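Local coordinates for protein beta-lactamase II (Erythrobacter litoralis, PDB 6V72) that probably hydrolyses beta-lactams to substituted beta-amino acids, as a zinc-dependent class B beta-lactamase, at residues Gly59-Leu64 against Ala86-Ala91. Numbering follows the deposited sequence.
Sequences GDNTIL and AKPVRA
Thr-62 holds the buried, tightly packed part of this contact. Thr-62 OG1 gives a hydrogen bond to the backbone O of Lys-87 (2.8 Å). With chi1 at 47°, OG1 sits between the backbone N and the carbonyl carbon and faces that oxygen, while CG2 lies against Lys-87 CB. On the same face, Val-89 CG2 touches Thr-62 OG1 at 3.4 Å, and Val-89 CG1 meets Leu-64 CB. Ala-81 of helix 71-84 covers both Thr-62 and Val-89 here. Pro-88 O takes two hydrogen bonds, from Thr-62 N and from Asn-61 ND2 (2.9 Å), which arrive from opposite faces of its carbonyl plane. The oxygen lies only 2° out of the Asn-61 amide plane.

The segments run from loop into the starts of strands 61-65 and 89-93, parallel neighbours in the large mixed sheet of the metallo-beta-lactamase fold. Helix 71-84 links them in a beta-alpha-beta crossover. Arg-90 N donates to Thr-62 O (3.0 Å), and Leu-64 N donates to Ala-91 O (2.9 Å). Ala-91 N is buried without a partner.

The Arg-90 side chain crosses that of Asn-61 at about a right angle, with CG packed on Asn-61 CB. Arg-90 NH1 is hydrogen-bonded to Ser-152 O. The loop end is looser and more open to solvent. There the Lys-87 chain runs along the backbone of Asp-60 and Gly-59, with Lys-87 CE 3.5 Å from Gly-59 O. Lys-87 NZ stays 5.8 Å from Asp-60 OD1, too far for a salt bridge, and makes a weak hydrogen bond to Leu-85 O.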
loop_
_atom_site.group_PDB
_atom_site.type_symbol
_atom_site.label_atom_id
_atom_site.label_comp_id
_atom_site.label_asym_id
_atom_site.label_seq_id
_atom_site.Cartn_x
_atom_site.Cartn_y
_atom_site.Cartn_z
ATOM N N GLY A 59 7.400 -38.440 4.681
ATOM C CA GLY A 59 8.210 -39.558 5.121
ATOM C C GLY A 59 9.062 -39.130 6.289
ATOM O O GLY A 59 8.556 -38.622 7.294
ATOM N N ASP A 60 10.376 -39.315 6.156
ATOM C CA ASP A 60 11.323 -39.000 7.213
ATOM C C ASP A 60 11.986 -37.641 7.034
ATOM O O ASP A 60 12.989 -37.358 7.705
ATOM C CB ASP A 60 12.395 -40.086 7.304
ATOM C CG ASP A 60 11.822 -41.450 7.671
ATOM O OD1 ASP A 60 10.900 -41.524 8.522
ATOM O OD2 ASP A 60 12.299 -42.453 7.102
ATOM N N ASN A 61 11.459 -36.791 6.154
ATOM C CA ASN A 61 12.000 -35.453 5.951
ATOM C C ASN A 61 10.865 -34.440 5.913
ATOM O O ASN A 61 9.682 -34.787 5.959
ATOM C CB ASN A 61 12.823 -35.374 4.661
ATOM C CG ASN A 61 14.150 -36.113 4.782
ATOM O OD1 ASN A 61 14.294 -37.252 4.316
ATOM N ND2 ASN A 61 15.122 -35.478 5.438
ATOM N N THR A 62 11.247 -33.166 5.845
ATOM C CA THR A 62 10.279 -32.095 5.654
ATOM C C THR A 62 10.643 -31.259 4.445
ATOM O O THR A 62 11.786 -31.251 3.977
ATOM C CB THR A 62 10.172 -31.170 6.883
ATOM O OG1 THR A 62 11.488 -30.813 7.340
ATOM C CG2 THR A 62 9.417 -31.864 8.024
ATOM N N ILE A 63 9.632 -30.558 3.939
ATOM C CA ILE A 63 9.773 -29.586 2.857
ATOM C C ILE A 63 9.354 -28.231 3.392
ATOM O O ILE A 63 8.298 -28.103 4.020
ATOM C CB ILE A 63 8.930 -29.970 1.632
ATOM C CG1 ILE A 63 9.419 -31.297 1.068
ATOM C CG2 ILE A 63 9.007 -28.891 0.574
ATOM C CD1 ILE A 63 8.302 -32.172 0.651
ATOM N N LEU A 64 10.184 -27.229 3.149
ATOM C CA LEU A 64 9.978 -25.877 3.661
ATOM C C LEU A 64 9.371 -24.996 2.576
ATOM O O LEU A 64 9.851 -24.993 1.438
ATOM C CB LEU A 64 11.309 -25.285 4.131
ATOM C CG LEU A 64 11.286 -23.861 4.712
ATOM C CD1 LEU A 64 10.462 -23.803 5.959
ATOM C CD2 LEU A 64 12.709 -23.387 4.960
ATOM N N ALA A 86 12.594 -34.567 14.145
ATOM C CA ALA A 86 13.507 -35.590 13.622
ATOM C C ALA A 86 13.173 -35.924 12.175
ATOM O O ALA A 86 13.231 -37.080 11.738
ATOM C CB ALA A 86 13.525 -36.852 14.505
ATOM N N LYS A 87 12.831 -34.878 11.425
ATOM C CA LYS A 87 12.515 -34.979 10.002
ATOM C C LYS A 87 13.173 -33.785 9.332
ATOM O O LYS A 87 12.533 -32.762 9.074
ATOM C CB LYS A 87 11.001 -35.003 9.774
ATOM C CG LYS A 87 10.361 -36.281 10.305
ATOM C CD LYS A 87 8.875 -36.273 10.109
ATOM C CE LYS A 87 8.271 -37.570 10.601
ATOM N NZ LYS A 87 8.363 -37.652 12.072
ATOM N N PRO A 88 14.476 -33.868 9.069
ATOM C CA PRO A 88 15.204 -32.685 8.585
ATOM C C PRO A 88 14.646 -32.150 7.275
ATOM O O PRO A 88 14.125 -32.888 6.434
ATOM C CB PRO A 88 16.633 -33.200 8.402
ATOM C CG PRO A 88 16.725 -34.380 9.323
ATOM C CD PRO A 88 15.367 -35.008 9.349
ATOM N N VAL A 89 14.797 -30.845 7.099
ATOM C CA VAL A 89 14.405 -30.207 5.846
ATOM C C VAL A 89 15.317 -30.711 4.740
ATOM O O VAL A 89 16.545 -30.634 4.839
ATOM C CB VAL A 89 14.477 -28.678 5.964
ATOM C CG1 VAL A 89 14.056 -28.032 4.643
ATOM C CG2 VAL A 89 13.580 -28.162 7.105
ATOM N N ARG A 90 14.735 -31.252 3.688
ATOM C CA ARG A 90 15.591 -31.627 2.575
ATOM C C ARG A 90 15.395 -30.770 1.340
ATOM O O ARG A 90 16.283 -30.759 0.480
ATOM C CB ARG A 90 15.400 -33.094 2.215
ATOM C CG ARG A 90 14.118 -33.396 1.608
ATOM C CD ARG A 90 14.181 -34.712 0.834
ATOM N NE ARG A 90 12.804 -35.064 0.558
ATOM C CZ ARG A 90 12.094 -34.577 -0.453
ATOM N NH1 ARG A 90 12.646 -33.731 -1.337
ATOM N NH2 ARG A 90 10.832 -34.950 -0.569
ATOM N N ALA A 91 14.295 -30.031 1.251
ATOM C CA ALA A 91 14.079 -29.152 0.113
ATOM C C ALA A 91 13.250 -27.976 0.582
ATOM O O ALA A 91 12.514 -28.074 1.561
ATOM C CB ALA A 91 13.368 -29.856 -1.048
#